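Local structure of purine catabolism protein pucG (Bacillus subtilis, 3ISL) at the interface of chains A and B. The protein catalyses the pyridoxal 5'-phosphate-dependent transfer of an amino group from (S)-ureidoglycine to glyoxylate, yielding oxalurate and glycine in purine breakdown. Sequence-based numbering; all coordinates share one arbitrary frame. Chains: chain A/B, Purine catabolism protein pucG.

Contact 1: the interface of chains A and B. Residues chain A 32-34; chain B 11, 21-22, 27.
The pyrrolidine ring of A:Pro33 is held between two leucine side chains of chain B, B:Leu27 and B:Leu11. Methyl CD1 of B:Leu27 lies over one ring face, 3.9 Å from A:Pro33 CA and about as far from CG. The two side chains cross at about a right angle. B:Leu11 comes to the outer CB-CG rim and is tilted toward the opposite face. Its methyl CD2 does the touching, 3.6 Å from A:Pro33 CG. With CG anti to its carbonyl carbon (chi1 -70°) and CD1 anti to CA (chi2 -179°), B:Leu11 points CD2 at the ring. This patch of the dimer interface is apolar and is probably held by shape and burial. A:Pro33 hides 46 Å² of its surface against chain B. The chain A residues are in a loop following helix 24-29. On chain B, B:Leu27 comes from that same helix, while B:Leu11 belongs to the N-terminal loop. A:Val34 extends the contact past the proline. It meets B:Val22 more loosely, methyl to methyl, with the side chains again nearly perpendicular. A:Thr32 contributes its backbone: its carbonyl O is 3.7 Å from B:Leu27 CD2, the second methyl of that leucine.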
ATOM      1  N   THR A  32      14.081 -10.709   4.280  1.00 19.88           N
ATOM      2  CA  THR A  32      15.363 -10.044   3.902  1.00 18.72           C
ATOM      3  C   THR A  32      15.453  -8.618   4.496  1.00 18.13           C
ATOM      4  O   THR A  32      14.504  -7.880   4.417  1.00 19.53           O
ATOM      5  CB  THR A  32      15.454  -9.937   2.406  1.00 19.24           C
ATOM      6  OG1 THR A  32      15.301 -11.244   1.815  1.00 19.72           O
ATOM      7  CG2 THR A  32      16.793  -9.340   1.965  1.00 20.49           C
ATOM      8  N   PRO A  33      16.617  -8.222   5.062  1.00 18.61           N
ATOM      9  CA  PRO A  33      16.710  -6.831   5.565  1.00 17.92           C
ATOM     10  C   PRO A  33      16.494  -5.793   4.430  1.00 17.92           C
ATOM     11  O   PRO A  33      16.983  -5.947   3.302  1.00 18.47           O
ATOM     12  CB  PRO A  33      18.101  -6.770   6.210  1.00 17.84           C
ATOM     13  CG  PRO A  33      18.272  -8.282   6.808  1.00 20.20           C
ATOM     14  CD  PRO A  33      17.726  -9.090   5.545  1.00 17.22           C
ATOM     15  N   VAL A  34      15.796  -4.728   4.766  1.00 17.53           N
ATOM     16  CA  VAL A  34      15.418  -3.695   3.814  1.00 18.88           C
ATOM     17  C   VAL A  34      16.644  -2.856   3.427  1.00 19.17           C
ATOM     18  O   VAL A  34      17.634  -2.834   4.165  1.00 19.99           O
ATOM     19  CB  VAL A  34      14.357  -2.756   4.362  1.00 19.63           C
ATOM     20  CG1 VAL A  34      13.058  -3.492   4.744  1.00 21.41           C
ATOM     21  CG2 VAL A  34      14.879  -2.012   5.532  1.00 20.12           C
TER
ATOM     22  N   LEU B  11      23.702  -6.114   3.055  1.00 21.40           N
ATOM     23  CA  LEU B  11      23.211  -5.775   4.375  1.00 21.53           C
ATOM     24  C   LEU B  11      23.689  -4.364   4.661  1.00 20.63           C
ATOM     25  O   LEU B  11      24.880  -4.108   4.829  1.00 19.92           O
ATOM     26  CB  LEU B  11      23.730  -6.788   5.444  1.00 21.28           C
ATOM     27  CG  LEU B  11      23.100  -8.212   5.320  1.00 21.26           C
ATOM     28  CD1 LEU B  11      23.595  -9.190   6.366  1.00 19.71           C
ATOM     29  CD2 LEU B  11      21.639  -8.072   5.584  1.00 20.85           C
ATOM     30  N   GLU B  21      16.135   0.368   9.363  1.00 19.25           N
ATOM     31  CA  GLU B  21      16.128  -1.107   9.509  1.00 18.59           C
ATOM     32  C   GLU B  21      14.894  -1.640  10.282  1.00 20.02           C
ATOM     33  O   GLU B  21      14.345  -0.920  11.106  1.00 21.01           O
ATOM     34  CB  GLU B  21      17.389  -1.614  10.132  1.00 17.57           C
ATOM     35  CG  GLU B  21      18.674  -1.001   9.517  1.00 17.09           C
ATOM     36  CD  GLU B  21      19.837  -1.245  10.378  1.00 21.29           C
ATOM     37  OE1 GLU B  21      19.718  -2.156  11.263  1.00 23.95           O
ATOM     38  OE2 GLU B  21      20.895  -0.593  10.173  1.00 17.89           O
ATOM     39  N   VAL B  22      14.496  -2.904  10.015  1.00 19.23           N
ATOM     40  CA  VAL B  22      13.313  -3.534  10.628  1.00 19.35           C
ATOM     41  C   VAL B  22      13.883  -4.511  11.648  1.00 20.51           C
ATOM     42  O   VAL B  22      14.858  -5.256  11.345  1.00 19.41           O
ATOM     43  CB  VAL B  22      12.496  -4.220   9.511  1.00 20.11           C
ATOM     44  CG1 VAL B  22      11.333  -5.095  10.045  1.00 21.94           C
ATOM     45  CG2 VAL B  22      11.927  -3.117   8.570  1.00 19.06           C
ATOM     46  N   LEU B  27      10.952  -8.866  10.668  1.00 19.76           N
ATOM     47  CA  LEU B  27      11.328  -9.540   9.435  1.00 19.73           C
ATOM     48  C   LEU B  27      10.872 -11.013   9.370  1.00 21.29           C
ATOM     49  O   LEU B  27      10.317 -11.419   8.349  1.00 21.03           O
ATOM     50  CB  LEU B  27      12.826  -9.449   9.138  1.00 19.61           C
ATOM     51  CG  LEU B  27      13.325  -8.042   8.891  1.00 19.08           C
ATOM     52  CD1 LEU B  27      14.837  -7.995   8.829  1.00 14.95           C
ATOM     53  CD2 LEU B  27      12.677  -7.498   7.594  1.00 16.60           C
TER

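Contact 2: the interface of chains A and B. Residues chain A 69, 72-73, 76, 246, 248-249; chain B 68, 246, 248-249.
The hydroxyl OG of B:Ser246 is held from two sides. It donates to carboxylate oxygen OE1 of A:Glu76 at 2.6 Å and accepts the backbone N-H of B:Phe249. OG meets OE1 from above the carboxylate plane, 40° out of it. The other oxygen, OE2 of A:Glu76, takes the backbone N-H of B:Tyr248 on its syn lone pair, with N to OE2 at 3.0 Å. One carboxylate therefore ties down two points of the partner loop. A:Glu76 reaches there with CG anti to its backbone N (chi1 -177°) and an extended chain. The B:Tyr248 ring stands almost perpendicular to this carboxylate. Methyl CB of A:Ala73 sits over the centre of the ring, 3.4 Å from the centroid, a CH-pi contact. A:Arg72 CG touches the ring edge at B:Tyr248 CD1. A:Phe249 and B:Phe249 meet tip to tip, CE2 to CE2 at 3.5 Å. CD2 of each Tyr248 lies in plane at the edge of the other chain's Phe249 ring; the phenyl CZ in turn stands over the CD2 rim of the tyrosine, not in its plane. The chain A groups A:Arg72, A:Ala73 and A:Glu76 come from helix 71-82, whose start lines the cofactor pocket. The serine-to-phenylalanine loops of both chains lie just before helix 251-257.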
ATOM      1  N   GLY A  69      -0.387   0.228  -3.130  1.00 33.26           N
ATOM      2  CA  GLY A  69      -1.795   0.392  -2.811  1.00 30.96           C
ATOM      3  C   GLY A  69      -2.321  -0.933  -3.217  1.00 29.50           C
ATOM      4  O   GLY A  69      -1.635  -1.665  -3.961  1.00 28.80           O
ATOM      5  N   ARG A  72      -7.050  -1.820  -6.456  1.00 25.68           N
ATOM      6  CA  ARG A  72      -8.018  -0.786  -6.804  1.00 27.21           C
ATOM      7  C   ARG A  72      -7.515   0.643  -6.552  1.00 26.89           C
ATOM      8  O   ARG A  72      -8.086   1.583  -7.095  1.00 26.65           O
ATOM      9  CB  ARG A  72      -9.383  -1.021  -6.126  1.00 28.33           C
ATOM     10  CG  ARG A  72      -9.510  -0.539  -4.729  1.00 29.90           C
ATOM     11  CD  ARG A  72     -10.840  -1.119  -4.170  1.00 34.74           C
ATOM     12  NE  ARG A  72     -10.863  -2.600  -4.117  1.00 35.30           N
ATOM     13  CZ  ARG A  72     -11.953  -3.351  -3.865  1.00 38.56           C
ATOM     14  NH1 ARG A  72     -13.152  -2.798  -3.685  1.00 30.49           N
ATOM     15  NH2 ARG A  72     -11.853  -4.685  -3.813  1.00 40.47           N
ATOM     16  N   ALA A  73      -6.427   0.787  -5.788  1.00 26.05           N
ATOM     17  CA  ALA A  73      -5.683   2.049  -5.755  1.00 27.01           C
ATOM     18  C   ALA A  73      -4.932   2.178  -7.089  1.00 27.91           C
ATOM     19  O   ALA A  73      -4.755   3.287  -7.578  1.00 28.40           O
ATOM     20  CB  ALA A  73      -4.699   2.054  -4.597  1.00 25.47           C
ATOM     21  N   GLU A  76      -7.622   3.250  -9.509  1.00 26.15           N
ATOM     22  CA  GLU A  76      -7.916   4.631  -9.238  1.00 26.42           C
ATOM     23  C   GLU A  76      -6.825   5.599  -9.748  1.00 27.37           C
ATOM     24  O   GLU A  76      -7.154   6.640 -10.386  1.00 26.81           O
ATOM     25  CB  GLU A  76      -8.249   4.844  -7.736  1.00 26.62           C
ATOM     26  CG  GLU A  76      -8.650   6.322  -7.408  1.00 26.68           C
ATOM     27  CD  GLU A  76      -9.368   6.464  -6.080  1.00 30.91           C
ATOM     28  OE1 GLU A  76      -9.499   7.598  -5.591  1.00 34.56           O
ATOM     29  OE2 GLU A  76      -9.832   5.449  -5.523  1.00 33.85           O
ATOM     30  N   SER A 246      -5.735  13.299  -6.840  1.00 42.44           N
ATOM     31  CA  SER A 246      -4.876  12.587  -5.895  1.00 42.14           C
ATOM     32  C   SER A 246      -3.375  12.897  -6.140  1.00 42.11           C
ATOM     33  O   SER A 246      -2.836  12.616  -7.225  1.00 42.23           O
ATOM     34  CB  SER A 246      -5.151  11.075  -5.967  1.00 42.14           C
ATOM     35  OG  SER A 246      -4.348  10.363  -5.049  1.00 39.07           O
ATOM     36  N   TYR A 248      -1.076  11.304  -4.287  1.00 39.65           N
ATOM     37  CA  TYR A 248      -0.490   9.960  -4.136  1.00 39.73           C
ATOM     38  C   TYR A 248      -0.686   9.112  -5.414  1.00 40.00           C
ATOM     39  O   TYR A 248       0.240   8.397  -5.835  1.00 41.04           O
ATOM     40  CB  TYR A 248      -1.080   9.253  -2.909  1.00 39.05           C
ATOM     41  CG  TYR A 248      -0.470   7.913  -2.548  1.00 40.09           C
ATOM     42  CD1 TYR A 248       0.714   7.841  -1.781  1.00 37.98           C
ATOM     43  CD2 TYR A 248      -1.082   6.709  -2.973  1.00 39.61           C
ATOM     44  CE1 TYR A 248       1.249   6.621  -1.411  1.00 39.88           C
ATOM     45  CE2 TYR A 248      -0.569   5.463  -2.621  1.00 39.09           C
ATOM     46  CZ  TYR A 248       0.607   5.408  -1.838  1.00 42.75           C
ATOM     47  OH  TYR A 248       1.138   4.157  -1.472  1.00 40.87           O
ATOM     48  N   PHE A 249      -1.847   9.243  -6.061  1.00 39.66           N
ATOM     49  CA  PHE A 249      -2.123   8.547  -7.349  1.00 39.56           C
ATOM     50  C   PHE A 249      -1.734   9.338  -8.624  1.00 39.54           C
ATOM     51  O   PHE A 249      -2.212   9.031  -9.722  1.00 39.54           O
ATOM     52  CB  PHE A 249      -3.604   8.085  -7.391  1.00 40.39           C
ATOM     53  CG  PHE A 249      -3.995   7.130  -6.264  1.00 40.01           C
ATOM     54  CD1 PHE A 249      -3.124   6.101  -5.849  1.00 39.73           C
ATOM     55  CD2 PHE A 249      -5.220   7.273  -5.621  1.00 41.80           C
ATOM     56  CE1 PHE A 249      -3.473   5.228  -4.801  1.00 39.97           C
ATOM     57  CE2 PHE A 249      -5.592   6.403  -4.571  1.00 41.92           C
ATOM     58  CZ  PHE A 249      -4.703   5.395  -4.151  1.00 41.22           C
TER
ATOM     59  N   ASP B  68      -3.868   1.236   3.637  1.00 33.61           N
ATOM     60  CA  ASP B  68      -2.912   0.517   2.823  1.00 32.37           C
ATOM     61  C   ASP B  68      -2.280   1.462   1.794  1.00 32.55           C
ATOM     62  O   ASP B  68      -2.642   1.490   0.607  1.00 35.39           O
ATOM     63  CB  ASP B  68      -3.579  -0.734   2.208  1.00 32.33           C
ATOM     64  CG  ASP B  68      -3.968  -1.784   3.262  1.00 33.68           C
ATOM     65  OD1 ASP B  68      -4.549  -2.830   2.898  1.00 27.83           O
ATOM     66  OD2 ASP B  68      -3.670  -1.561   4.470  1.00 35.01           O
ATOM     67  N   SER B 246     -11.675  10.397  -3.388  1.00 41.76           N
ATOM     68  CA  SER B 246     -11.018   9.097  -3.528  1.00 40.94           C
ATOM     69  C   SER B 246     -11.793   7.921  -2.872  1.00 41.46           C
ATOM     70  O   SER B 246     -11.883   7.846  -1.637  1.00 41.66           O
ATOM     71  CB  SER B 246      -9.576   9.165  -3.015  1.00 40.78           C
ATOM     72  OG  SER B 246      -8.991   7.877  -3.019  1.00 35.40           O
ATOM     73  N   TYR B 248     -10.753   4.822  -2.697  1.00 39.17           N
ATOM     74  CA  TYR B 248      -9.774   3.993  -1.966  1.00 39.88           C
ATOM     75  C   TYR B 248      -9.384   4.654  -0.643  1.00 39.28           C
ATOM     76  O   TYR B 248      -9.083   3.955   0.324  1.00 39.16           O
ATOM     77  CB  TYR B 248      -8.556   3.692  -2.851  1.00 39.77           C
ATOM     78  CG  TYR B 248      -7.482   2.854  -2.228  1.00 40.42           C
ATOM     79  CD1 TYR B 248      -7.467   1.458  -2.416  1.00 42.23           C
ATOM     80  CD2 TYR B 248      -6.451   3.442  -1.490  1.00 39.29           C
ATOM     81  CE1 TYR B 248      -6.468   0.677  -1.868  1.00 41.36           C
ATOM     82  CE2 TYR B 248      -5.445   2.670  -0.906  1.00 39.15           C
ATOM     83  CZ  TYR B 248      -5.450   1.294  -1.109  1.00 41.25           C
ATOM     84  OH  TYR B 248      -4.454   0.521  -0.569  1.00 38.40           O
ATOM     85  N   PHE B 249      -9.490   5.993  -0.600  1.00 39.43           N
ATOM     86  CA  PHE B 249      -9.179   6.825   0.586  1.00 38.68           C
ATOM     87  C   PHE B 249     -10.450   7.315   1.320  1.00 39.20           C
ATOM     88  O   PHE B 249     -10.424   8.306   2.066  1.00 38.97           O
ATOM     89  CB  PHE B 249      -8.346   8.048   0.170  1.00 38.44           C
ATOM     90  CG  PHE B 249      -6.951   7.732  -0.251  1.00 37.64           C
ATOM     91  CD1 PHE B 249      -6.262   6.665   0.314  1.00 38.57           C
ATOM     92  CD2 PHE B 249      -6.322   8.515  -1.214  1.00 37.99           C
ATOM     93  CE1 PHE B 249      -4.982   6.371  -0.066  1.00 38.99           C
ATOM     94  CE2 PHE B 249      -5.033   8.236  -1.629  1.00 40.28           C
ATOM     95  CZ  PHE B 249      -4.362   7.150  -1.057  1.00 42.19           C
TER

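Contact 3: the interface of chains A and B. Residues chain A 264-267; chain B 72, 96.
B:Arg72 packs its guanidinium flat against the backbone of A:His265 and A:His266. The A:His265 carbonyl carbon lies over the centre of one face, 3.7 Å above the plane. The carbonyl O is on that face too, 3.1 Å from B:Arg72 NE and 3.2 Å from NH1. Since the oxygen is over the face, the N-H groups do not aim at it. These pairs are at best poor hydrogen bonds, and the attraction is probably mostly charge to carbonyl dipole. A water also bridges the two groups. It lies 2.9 Å from A:His265 O and 3.0 Å from B:Arg72 NH1, though the angle of 136° at the hydrogen is bent. The arginine gets there with CG anti to its carbonyl carbon (chi1 -80°) and a bend at chi3. B:Arg72 hides 49 Å² against chain A. The other side is looser. A:Asn264 ND2 is 3.5 Å from B:Arg72 NH2, both donors, and the amide is turned 67° from the guanidinium. B:Arg96 only approaches, its NH2 3.8 Å from A:Asn264 O. That NH2 also lies at the edge of the B:Arg72 guanidinium, where the like charges would probably repel. B:Arg72 is in the first turn of helix 71-82 and belongs to the cofactor pocket, and B:Arg96 opens helix 96-107. The partner loop 264-267, which leads to helix 270-286, probably helps to close the pocket side of chain B.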
ATOM      1  N   ASN A 264      11.475  12.252  -5.417  1.00 46.08           N
ATOM      2  CA  ASN A 264      10.967  11.824  -4.092  1.00 46.37           C
ATOM      3  C   ASN A 264       9.458  12.037  -3.955  1.00 45.78           C
ATOM      4  O   ASN A 264       9.010  12.976  -3.279  1.00 46.48           O
ATOM      5  CB  ASN A 264      11.669  12.504  -2.896  1.00 46.74           C
ATOM      6  CG  ASN A 264      11.188  11.920  -1.542  1.00 50.40           C
ATOM      7  OD1 ASN A 264      11.540  10.778  -1.211  1.00 50.07           O
ATOM      8  ND2 ASN A 264      10.334  12.696  -0.771  1.00 52.72           N
ATOM      9  N   HIS A 265       8.682  11.156  -4.592  1.00 45.13           N
ATOM     10  CA  HIS A 265       7.226  11.266  -4.562  1.00 43.81           C
ATOM     11  C   HIS A 265       6.618  10.510  -3.343  1.00 42.47           C
ATOM     12  O   HIS A 265       5.608  10.964  -2.782  1.00 42.08           O
ATOM     13  CB  HIS A 265       6.570  10.813  -5.893  1.00 43.85           C
ATOM     14  CG  HIS A 265       5.079  10.639  -5.781  1.00 45.14           C
ATOM     15  ND1 HIS A 265       4.492   9.449  -5.398  1.00 44.92           N
ATOM     16  CD2 HIS A 265       4.061  11.527  -5.937  1.00 45.33           C
ATOM     17  CE1 HIS A 265       3.180   9.602  -5.346  1.00 46.49           C
ATOM     18  NE2 HIS A 265       2.893  10.856  -5.664  1.00 45.96           N
ATOM     19  N   HIS A 266       7.232   9.384  -2.951  1.00 39.95           N
ATOM     20  CA  HIS A 266       6.761   8.538  -1.829  1.00 38.98           C
ATOM     21  C   HIS A 266       7.898   7.520  -1.553  1.00 37.24           C
ATOM     22  O   HIS A 266       8.692   7.198  -2.470  1.00 37.53           O
ATOM     23  CB  HIS A 266       5.482   7.738  -2.211  1.00 38.56           C
ATOM     24  CG  HIS A 266       5.714   6.742  -3.326  1.00 43.45           C
ATOM     25  ND1 HIS A 266       5.732   5.373  -3.123  1.00 47.03           N
ATOM     26  CD2 HIS A 266       6.023   6.930  -4.635  1.00 40.43           C
ATOM     27  CE1 HIS A 266       6.020   4.768  -4.264  1.00 48.62           C
ATOM     28  NE2 HIS A 266       6.214   5.690  -5.195  1.00 49.02           N
ATOM     29  N   THR A 267       7.951   7.010  -0.319  1.00 34.08           N
ATOM     30  CA  THR A 267       8.849   5.912   0.062  1.00 30.46           C
ATOM     31  C   THR A 267       8.264   4.639  -0.505  1.00 29.79           C
ATOM     32  O   THR A 267       7.263   4.099   0.023  1.00 27.31           O
ATOM     33  CB  THR A 267       9.037   5.828   1.642  1.00 30.69           C
ATOM     34  OG1 THR A 267       9.574   7.082   2.107  1.00 28.29           O
ATOM     35  CG2 THR A 267       9.953   4.625   2.106  1.00 25.48           C
TER
ATOM     36  N   ARG B  72       1.932   9.039   3.196  1.00 26.48           N
ATOM     37  CA  ARG B  72       1.239  10.135   2.462  1.00 27.17           C
ATOM     38  C   ARG B  72      -0.194   9.769   2.060  1.00 25.85           C
ATOM     39  O   ARG B  72      -1.025  10.669   1.956  1.00 24.87           O
ATOM     40  CB  ARG B  72       1.897  10.386   1.097  1.00 29.02           C
ATOM     41  CG  ARG B  72       3.117  11.193   1.188  1.00 32.80           C
ATOM     42  CD  ARG B  72       3.833  11.095  -0.111  1.00 35.23           C
ATOM     43  NE  ARG B  72       5.201  10.847   0.291  1.00 38.14           N
ATOM     44  CZ  ARG B  72       6.212  11.711   0.196  1.00 38.79           C
ATOM     45  NH1 ARG B  72       6.032  12.922  -0.309  1.00 35.05           N
ATOM     46  NH2 ARG B  72       7.418  11.335   0.619  1.00 41.18           N
ATOM     47  N   ARG B  96       9.574  20.907   4.567  1.00 27.30           N
ATOM     48  CA  ARG B  96       9.106  20.364   3.314  1.00 27.08           C
ATOM     49  C   ARG B  96       7.739  19.685   3.407  1.00 26.58           C
ATOM     50  O   ARG B  96       6.959  19.735   2.459  1.00 26.03           O
ATOM     51  CB  ARG B  96      10.162  19.405   2.740  1.00 27.94           C
ATOM     52  CG  ARG B  96       9.738  18.686   1.461  1.00 30.06           C
ATOM     53  CD  ARG B  96       9.047  17.414   1.893  1.00 37.30           C
ATOM     54  NE  ARG B  96       8.798  16.446   0.817  1.00 42.80           N
ATOM     55  CZ  ARG B  96       7.815  16.560  -0.065  1.00 43.76           C
ATOM     56  NH1 ARG B  96       6.997  17.614  -0.024  1.00 44.88           N
ATOM     57  NH2 ARG B  96       7.661  15.633  -1.000  1.00 43.57           N
TER
HETATM   58  O   HOH W   1       4.135  13.483  -2.624  1.00 30.85           O

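Contact 4: the interface of chains A and B. Residues chain A 12, 343, 349; chain B 39-40.
In this class-V aminotransferase dimer, the start of helix 40-56 of chain B docks on the N-terminal segment and helix 335-346 of chain A. The residue just before the helix, B:Asp39, forms a salt bridge with A:Arg12. The two side chains reach tip to tip, and the arginine grips side-on with NE and NH2. NE of A:Arg12 donates to OD2 of B:Asp39 at 2.7 Å, on the syn lone pair of that oxygen. NH2 of A:Arg12 donates to OD1 of B:Asp39 at 3.0 Å, on the syn side but tilted out of the carboxylate plane. Both bonds are fairly straight, about 160° at the hydrogen. The guanidinium and carboxylate planes are 27° apart, close to coplanar. A bend at chi2 (-51°) turns the arginine chain so that its NE edge faces the aspartate. A:Leu343 lies over one guanidinium face, with methyl CD1 near the rim. Its other methyl, CD2, meets B:Pro40 CD tip to tip at 3.5 Å. A:Glu349, in the short strand 348-349, comes close to the aspartate as a like charge. A water separates them, 2.8 Å from A:Glu349 OE1 and 2.7 Å from B:Asp39 OD2, and probably eases their repulsion.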
ATOM      1  N   ARG A  12      -3.778 -22.315   6.420  1.00 21.97           N
ATOM      2  CA  ARG A  12      -5.044 -22.534   5.662  1.00 20.23           C
ATOM      3  C   ARG A  12      -4.757 -23.167   4.344  1.00 19.23           C
ATOM      4  O   ARG A  12      -3.635 -23.128   3.827  1.00 17.71           O
ATOM      5  CB  ARG A  12      -5.790 -21.193   5.407  1.00 19.70           C
ATOM      6  CG  ARG A  12      -6.190 -20.407   6.660  1.00 18.56           C
ATOM      7  CD  ARG A  12      -6.910 -21.255   7.636  1.00 18.30           C
ATOM      8  NE  ARG A  12      -7.810 -20.496   8.519  1.00 20.72           N
ATOM      9  CZ  ARG A  12      -8.443 -21.025   9.566  1.00 19.76           C
ATOM     10  NH1 ARG A  12      -8.196 -22.295   9.931  1.00 19.37           N
ATOM     11  NH2 ARG A  12      -9.313 -20.304  10.246  1.00 13.99           N
ATOM     12  N   LEU A 343     -13.984 -24.199   6.702  1.00 25.22           N
ATOM     13  CA  LEU A 343     -12.959 -23.369   7.341  1.00 24.93           C
ATOM     14  C   LEU A 343     -12.618 -23.872   8.729  1.00 25.02           C
ATOM     15  O   LEU A 343     -11.461 -24.098   9.035  1.00 25.30           O
ATOM     16  CB  LEU A 343     -13.372 -21.878   7.385  1.00 24.59           C
ATOM     17  CG  LEU A 343     -12.167 -20.947   7.735  1.00 24.49           C
ATOM     18  CD1 LEU A 343     -10.933 -21.186   6.828  1.00 20.71           C
ATOM     19  CD2 LEU A 343     -12.563 -19.424   7.714  1.00 23.47           C
ATOM     20  N   GLU A 349     -10.513 -22.673   2.717  1.00 22.70           N
ATOM     21  CA  GLU A 349     -11.294 -21.441   2.500  1.00 23.99           C
ATOM     22  C   GLU A 349     -11.820 -21.371   1.089  1.00 24.14           C
ATOM     23  O   GLU A 349     -11.039 -21.443   0.163  1.00 24.12           O
ATOM     24  CB  GLU A 349     -10.459 -20.161   2.784  1.00 22.71           C
ATOM     25  CG  GLU A 349     -11.389 -18.983   3.117  1.00 26.33           C
ATOM     26  CD  GLU A 349     -10.683 -17.607   2.985  1.00 30.20           C
ATOM     27  OE1 GLU A 349      -9.488 -17.595   2.681  1.00 23.77           O
ATOM     28  OE2 GLU A 349     -11.320 -16.557   3.200  1.00 33.35           O
TER
ATOM     29  N   ASP B  39     -11.117 -14.326   7.093  1.00 24.61           N
ATOM     30  CA  ASP B  39     -10.804 -15.458   7.975  1.00 23.21           C
ATOM     31  C   ASP B  39     -10.807 -14.920   9.423  1.00 23.29           C
ATOM     32  O   ASP B  39     -10.234 -13.860   9.669  1.00 22.42           O
ATOM     33  CB  ASP B  39      -9.394 -15.945   7.573  1.00 21.67           C
ATOM     34  CG  ASP B  39      -8.998 -17.246   8.240  1.00 23.04           C
ATOM     35  OD1 ASP B  39      -9.176 -17.388   9.472  1.00 18.07           O
ATOM     36  OD2 ASP B  39      -8.522 -18.140   7.510  1.00 19.05           O
ATOM     37  N   PRO B  40     -11.446 -15.637  10.379  1.00 23.86           N
ATOM     38  CA  PRO B  40     -11.466 -15.231  11.802  1.00 24.06           C
ATOM     39  C   PRO B  40     -10.093 -15.000  12.367  1.00 22.71           C
ATOM     40  O   PRO B  40      -9.891 -14.071  13.161  1.00 21.69           O
ATOM     41  CB  PRO B  40     -12.138 -16.438  12.527  1.00 24.80           C
ATOM     42  CG  PRO B  40     -12.931 -17.086  11.489  1.00 25.32           C
ATOM     43  CD  PRO B  40     -12.167 -16.899  10.174  1.00 24.21           C
TER
HETATM   44  O   HOH W   2      -7.822 -17.999   4.883  1.00 29.59           O

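All four contacts belong to the homodimer interface and recur with the chains exchanged. Contacts 2 and 3 are neighbours, their C-alpha centres about 15 Å apart. They share helix 71-82 and Arg72, which joins dimer assembly to the cofactor pocket. Its two copies differ: chi1 is 83° in A:Arg72 and -80° in B:Arg72, so the symmetry is inexact there. Contacts 1 and 4, about 30 Å apart in the copies given, use B:Leu11 and A:Arg12, adjoining positions on opposite subunits; with the chains exchanged, each subunit sets both residues against positions 33 to 40 of its partner. The N-terminal segment thus probably helps to clasp the partner.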